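PDB 6FMX: phosphatidylglycerophosphatase B from Bacillus subtilis, which dephosphorylates phosphatidylglycerophosphate to phosphatidylglycerol and also hydrolyses undecaprenyl pyrophosphate, supplying the lipid carrier undecaprenyl phosphate. Local coordinates for residues I56-T69 with V178-H190. Sequence-based numbering, arbitrary orientation.
With WO4 (tungstate(VI)ion), chain G.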
loop_
_atom_site.group_PDB
_atom_site.type_symbol
_atom_site.label_atom_id
_atom_site.label_comp_id
_atom_site.label_asym_id
_atom_site.label_seq_id
_atom_site.Cartn_x
_atom_site.Cartn_y
_atom_site.Cartn_z
ATOM N N ILE A 56 0.661 13.568 -19.281
ATOM C CA ILE A 56 -0.609 12.882 -19.491
ATOM C C ILE A 56 -1.756 13.571 -18.766
ATOM O O ILE A 56 -2.924 13.235 -19.008
ATOM C CB ILE A 56 -0.490 11.406 -19.047
ATOM C CG1 ILE A 56 -1.615 10.541 -19.637
ATOM C CG2 ILE A 56 -0.399 11.284 -17.522
ATOM C CD1 ILE A 56 -1.918 10.776 -21.114
ATOM N N ARG A 57 -1.465 14.538 -17.902
ATOM C CA ARG A 57 -2.501 15.116 -17.060
ATOM C C ARG A 57 -3.561 15.830 -17.887
ATOM O O ARG A 57 -3.268 16.447 -18.916
ATOM C CB ARG A 57 -1.888 16.096 -16.061
ATOM C CG ARG A 57 -1.166 15.440 -14.900
ATOM C CD ARG A 57 -0.554 16.497 -14.007
ATOM N NE ARG A 57 0.283 15.931 -12.954
ATOM C CZ ARG A 57 0.923 16.670 -12.059
ATOM N NH1 ARG A 57 0.822 17.996 -12.115
ATOM N NH2 ARG A 57 1.676 16.101 -11.125
ATOM N N GLN A 58 -4.800 15.716 -17.428
ATOM C CA GLN A 58 -5.923 16.570 -17.768
ATOM C C GLN A 58 -6.639 16.925 -16.486
ATOM O O GLN A 58 -6.582 16.167 -15.503
ATOM C CB GLN A 58 -6.890 15.876 -18.744
ATOM C CG GLN A 58 -6.289 15.531 -20.107
ATOM C CD GLN A 58 -5.891 16.761 -20.911
ATOM O OE1 GLN A 58 -6.467 17.837 -20.751
ATOM N NE2 GLN A 58 -4.914 16.598 -21.793
ATOM N N PRO A 59 -7.296 18.090 -16.424
ATOM C CA PRO A 59 -8.004 18.462 -15.191
ATOM C C PRO A 59 -9.053 17.450 -14.759
ATOM O O PRO A 59 -9.164 17.166 -13.558
ATOM C CB PRO A 59 -8.621 19.819 -15.547
ATOM C CG PRO A 59 -7.660 20.397 -16.517
ATOM C CD PRO A 59 -7.181 19.233 -17.353
ATOM N N TRP A 60 -9.831 16.894 -15.694
ATOM C CA TRP A 60 -10.778 15.850 -15.308
ATOM C C TRP A 60 -10.054 14.664 -14.680
ATOM O O TRP A 60 -10.487 14.133 -13.650
ATOM C CB TRP A 60 -11.616 15.410 -16.510
ATOM C CG TRP A 60 -10.908 14.598 -17.569
ATOM C CD1 TRP A 60 -10.341 15.069 -18.708
ATOM C CD2 TRP A 60 -10.749 13.171 -17.603
ATOM N NE1 TRP A 60 -9.817 14.033 -19.444
ATOM C CE2 TRP A 60 -10.055 12.856 -18.785
ATOM C CE3 TRP A 60 -11.114 12.135 -16.741
ATOM C CZ2 TRP A 60 -9.720 11.546 -19.131
ATOM C CZ3 TRP A 60 -10.783 10.837 -17.083
ATOM C CH2 TRP A 60 -10.089 10.552 -18.267
ATOM N N LEU A 61 -8.932 14.259 -15.272
ATOM C CA LEU A 61 -8.158 13.135 -14.754
ATOM C C LEU A 61 -7.475 13.472 -13.431
ATOM O O LEU A 61 -7.282 12.580 -12.592
ATOM C CB LEU A 61 -7.127 12.700 -15.800
ATOM C CG LEU A 61 -6.356 11.385 -15.618
ATOM C CD1 LEU A 61 -7.292 10.203 -15.363
ATOM C CD2 LEU A 61 -5.492 11.122 -16.829
ATOM N N ASN A 62 -7.089 14.736 -13.233
ATOM C CA ASN A 62 -6.604 15.188 -11.933
ATOM C C ASN A 62 -7.618 14.878 -10.838
ATOM O O ASN A 62 -7.259 14.386 -9.760
ATOM C CB ASN A 62 -6.322 16.695 -11.959
ATOM C CG ASN A 62 -5.099 17.065 -12.786
ATOM O OD1 ASN A 62 -4.383 16.211 -13.303
ATOM N ND2 ASN A 62 -4.858 18.365 -12.906
ATOM N N GLU A 63 -8.894 15.188 -11.103
ATOM C CA GLU A 63 -9.960 14.921 -10.141
ATOM C C GLU A 63 -10.114 13.432 -9.890
ATOM O O GLU A 63 -10.245 12.998 -8.738
ATOM C CB GLU A 63 -11.294 15.475 -10.642
ATOM C CG GLU A 63 -11.541 16.955 -10.439
ATOM C CD GLU A 63 -13.007 17.311 -10.661
ATOM O OE1 GLU A 63 -13.791 16.399 -11.009
ATOM O OE2 GLU A 63 -13.380 18.492 -10.478
ATOM N N VAL A 64 -10.144 12.641 -10.962
ATOM C CA VAL A 64 -10.297 11.200 -10.818
ATOM C C VAL A 64 -9.137 10.625 -10.017
ATOM O O VAL A 64 -9.325 9.782 -9.132
ATOM C CB VAL A 64 -10.409 10.531 -12.197
ATOM C CG1 VAL A 64 -10.330 9.021 -12.056
ATOM C CG2 VAL A 64 -11.708 10.952 -12.886
ATOM N N MET A 65 -7.916 11.068 -10.328
ATOM C CA MET A 65 -6.748 10.518 -9.655
ATOM C C MET A 65 -6.697 10.927 -8.190
ATOM O O MET A 65 -6.191 10.175 -7.353
ATOM C CB MET A 65 -5.484 10.951 -10.392
ATOM C CG MET A 65 -5.267 10.201 -11.687
ATOM S SD MET A 65 -4.674 8.527 -11.346
ATOM C CE MET A 65 -4.255 7.962 -12.993
ATOM N N THR A 66 -7.218 12.105 -7.861
ATOM C CA THR A 66 -7.315 12.515 -6.465
ATOM C C THR A 66 -8.324 11.657 -5.710
ATOM O O THR A 66 -8.101 11.292 -4.549
ATOM C CB THR A 66 -7.691 13.996 -6.402
ATOM O OG1 THR A 66 -6.595 14.775 -6.904
ATOM C CG2 THR A 66 -8.001 14.417 -4.977
ATOM N N GLY A 67 -9.440 11.323 -6.358
ATOM C CA GLY A 67 -10.377 10.387 -5.760
ATOM C C GLY A 67 -9.762 9.014 -5.549
ATOM O O GLY A 67 -9.907 8.414 -4.482
ATOM N N ILE A 68 -9.057 8.509 -6.564
ATOM C CA ILE A 68 -8.380 7.220 -6.447
ATOM C C ILE A 68 -7.400 7.233 -5.283
ATOM O O ILE A 68 -7.329 6.279 -4.496
ATOM C CB ILE A 68 -7.667 6.878 -7.769
ATOM C CG1 ILE A 68 -8.672 6.447 -8.831
ATOM C CG2 ILE A 68 -6.579 5.811 -7.561
ATOM C CD1 ILE A 68 -8.031 6.249 -10.185
ATOM N N THR A 69 -6.630 8.313 -5.152
ATOM C CA THR A 69 -5.559 8.322 -4.170
ATOM C C THR A 69 -6.098 8.244 -2.746
ATOM O O THR A 69 -5.408 7.720 -1.860
ATOM C CB THR A 69 -4.680 9.562 -4.373
ATOM O OG1 THR A 69 -3.377 9.278 -3.870
ATOM C CG2 THR A 69 -5.231 10.769 -3.619
ATOM N N VAL A 178 -2.362 -0.942 -7.013
ATOM C CA VAL A 178 -1.586 -0.429 -8.137
ATOM C C VAL A 178 -2.070 0.963 -8.523
ATOM O O VAL A 178 -1.267 1.875 -8.766
ATOM C CB VAL A 178 -1.654 -1.411 -9.324
ATOM C CG1 VAL A 178 -1.088 -0.767 -10.585
ATOM C CG2 VAL A 178 -0.891 -2.673 -8.986
ATOM N N LEU A 179 -3.393 1.151 -8.571
ATOM C CA LEU A 179 -3.947 2.451 -8.942
ATOM C C LEU A 179 -3.580 3.519 -7.921
ATOM O O LEU A 179 -3.267 4.656 -8.288
ATOM C CB LEU A 179 -5.466 2.355 -9.091
ATOM C CG LEU A 179 -5.963 1.668 -10.365
ATOM C CD1 LEU A 179 -7.458 1.496 -10.335
ATOM C CD2 LEU A 179 -5.534 2.425 -11.610
ATOM N N VAL A 180 -3.627 3.178 -6.630
ATOM C CA VAL A 180 -3.204 4.135 -5.612
ATOM C C VAL A 180 -1.755 4.535 -5.845
ATOM O O VAL A 180 -1.415 5.727 -5.851
ATOM C CB VAL A 180 -3.417 3.548 -4.202
ATOM C CG1 VAL A 180 -2.563 4.299 -3.182
ATOM C CG2 VAL A 180 -4.874 3.610 -3.827
ATOM N N GLY A 181 -0.877 3.552 -6.061
ATOM C CA GLY A 181 0.517 3.871 -6.333
ATOM C C GLY A 181 0.693 4.728 -7.577
ATOM O O GLY A 181 1.465 5.688 -7.579
ATOM N N ILE A 182 -0.012 4.382 -8.658
ATOM C CA ILE A 182 0.065 5.178 -9.885
ATOM C C ILE A 182 -0.329 6.620 -9.599
ATOM O O ILE A 182 0.293 7.569 -10.094
ATOM C CB ILE A 182 -0.829 4.572 -10.984
ATOM C CG1 ILE A 182 -0.233 3.282 -11.549
ATOM C CG2 ILE A 182 -1.081 5.583 -12.101
ATOM C CD1 ILE A 182 -1.251 2.512 -12.405
ATOM N N SER A 183 -1.365 6.795 -8.772
ATOM C CA SER A 183 -1.891 8.121 -8.470
ATOM C C SER A 183 -0.879 8.980 -7.721
ATOM O O SER A 183 -0.843 10.193 -7.924
ATOM C CB SER A 183 -3.192 7.996 -7.666
ATOM O OG SER A 183 -2.936 7.750 -6.289
ATOM N N ARG A 184 -0.041 8.383 -6.862
ATOM C CA ARG A 184 0.971 9.185 -6.176
ATOM C C ARG A 184 2.006 9.728 -7.149
ATOM O O ARG A 184 2.515 10.839 -6.959
ATOM C CB ARG A 184 1.672 8.375 -5.078
ATOM C CG ARG A 184 0.728 7.598 -4.159
ATOM C CD ARG A 184 -0.311 8.534 -3.550
ATOM N NE ARG A 184 0.263 9.441 -2.561
ATOM C CZ ARG A 184 -0.382 10.483 -2.044
ATOM N NH1 ARG A 184 -1.622 10.763 -2.429
ATOM N NH2 ARG A 184 0.212 11.251 -1.144
ATOM N N VAL A 185 2.337 8.965 -8.189
ATOM C CA VAL A 185 3.268 9.468 -9.191
ATOM C C VAL A 185 2.570 10.474 -10.099
ATOM O O VAL A 185 3.109 11.548 -10.387
ATOM C CB VAL A 185 3.879 8.308 -9.994
ATOM C CG1 VAL A 185 4.850 8.852 -11.020
ATOM C CG2 VAL A 185 4.585 7.310 -9.046
ATOM N N TYR A 186 1.352 10.148 -10.540
ATOM C CA TYR A 186 0.549 11.074 -11.339
ATOM C C TYR A 186 0.394 12.427 -10.651
ATOM O O TYR A 186 0.535 13.482 -11.284
ATOM C CB TYR A 186 -0.834 10.462 -11.612
ATOM C CG TYR A 186 -1.754 11.367 -12.416
ATOM C CD1 TYR A 186 -2.443 12.410 -11.809
ATOM C CD2 TYR A 186 -1.948 11.164 -13.776
ATOM C CE1 TYR A 186 -3.270 13.247 -12.535
ATOM C CE2 TYR A 186 -2.794 11.995 -14.515
ATOM C CZ TYR A 186 -3.448 13.032 -13.881
ATOM O OH TYR A 186 -4.277 13.874 -14.587
ATOM N N LEU A 187 0.038 12.417 -9.370
ATOM C CA LEU A 187 -0.228 13.646 -8.634
ATOM C C LEU A 187 1.043 14.372 -8.207
ATOM O O LEU A 187 0.952 15.401 -7.528
ATOM C CB LEU A 187 -1.100 13.350 -7.409
ATOM C CG LEU A 187 -2.504 12.821 -7.712
ATOM C CD1 LEU A 187 -3.165 12.257 -6.464
ATOM C CD2 LEU A 187 -3.370 13.926 -8.338
ATOM N N GLY A 188 2.212 13.854 -8.570
ATOM C CA GLY A 188 3.453 14.570 -8.354
ATOM C C GLY A 188 3.898 14.714 -6.915
ATOM O O GLY A 188 4.576 15.695 -6.580
ATOM N N VAL A 189 3.570 13.752 -6.051
ATOM C CA VAL A 189 3.994 13.804 -4.656
ATOM C C VAL A 189 4.876 12.629 -4.257
ATOM O O VAL A 189 5.465 12.659 -3.168
ATOM C CB VAL A 189 2.788 13.919 -3.699
ATOM C CG1 VAL A 189 2.176 15.307 -3.815
ATOM C CG2 VAL A 189 1.756 12.859 -4.004
ATOM N N HIS A 190 5.005 11.615 -5.101
ATOM C CA HIS A 190 5.963 10.557 -4.857
ATOM C C HIS A 190 6.691 10.257 -6.152
ATOM O O HIS A 190 6.146 10.432 -7.251
ATOM C CB HIS A 190 5.299 9.282 -4.325
ATOM C CG HIS A 190 4.859 9.374 -2.893
ATOM N ND1 HIS A 190 5.746 9.502 -1.849
ATOM C CD2 HIS A 190 3.629 9.316 -2.335
ATOM C CE1 HIS A 190 5.083 9.552 -0.709
ATOM N NE2 HIS A 190 3.796 9.420 -0.972
HETATM W W WO4 G . 2.523 9.703 1.253
HETATM O O1 WO4 G . 2.603 11.544 0.384
HETATM O O2 WO4 G . 4.333 9.163 1.997
HETATM O O3 WO4 G . 1.280 9.791 2.864
HETATM O O4 WO4 G . 1.987 8.386 -0.164
#
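Tyr186, at the end of transmembrane helix 166-186, inserts its ring between Met65 and Arg57. Met65 CG sits 3.6 Å from the ring centroid over one face, with its sulfur above the same face in a Met-aromatic contact, while Arg57 CG lies over the opposite face, near CZ and the hydroxyl. A chi1 of 179° carries the ring away from its own backbone N, out to the start of helix 59-69, where Tyr186 OH donates to Asn62 OD1 at 2.7 Å, the amide standing steeply to the ring (planes 75° apart). The extended Arg57 chain runs back past the ring, and its NE and NH2 both grip Tyr186 O through bent bonds, at 3.0 and 2.9 Å; NH2 also bonds Ala126 O. Cutting Tyr186 back to an alanine is likely to leave Asn62 OD1 without this donor and open a gap between Met65 and the Arg57 chain. Packing is looser on the surface side, where Met65 CE approaches the exposed Ile182 no closer than 4.1 Å, at CG2. Deeper in, Thr69 OG1 donates to Ser183 OG and accepts from Arg184 NH1 at 2.7 Å, in the guanidinium plane. Since Arg184 NH2 bonds tungstate O1 at 2.9 Å, Thr69 probably helps orient this arginine from the second shell toward the anion, and perhaps toward a substrate phosphate.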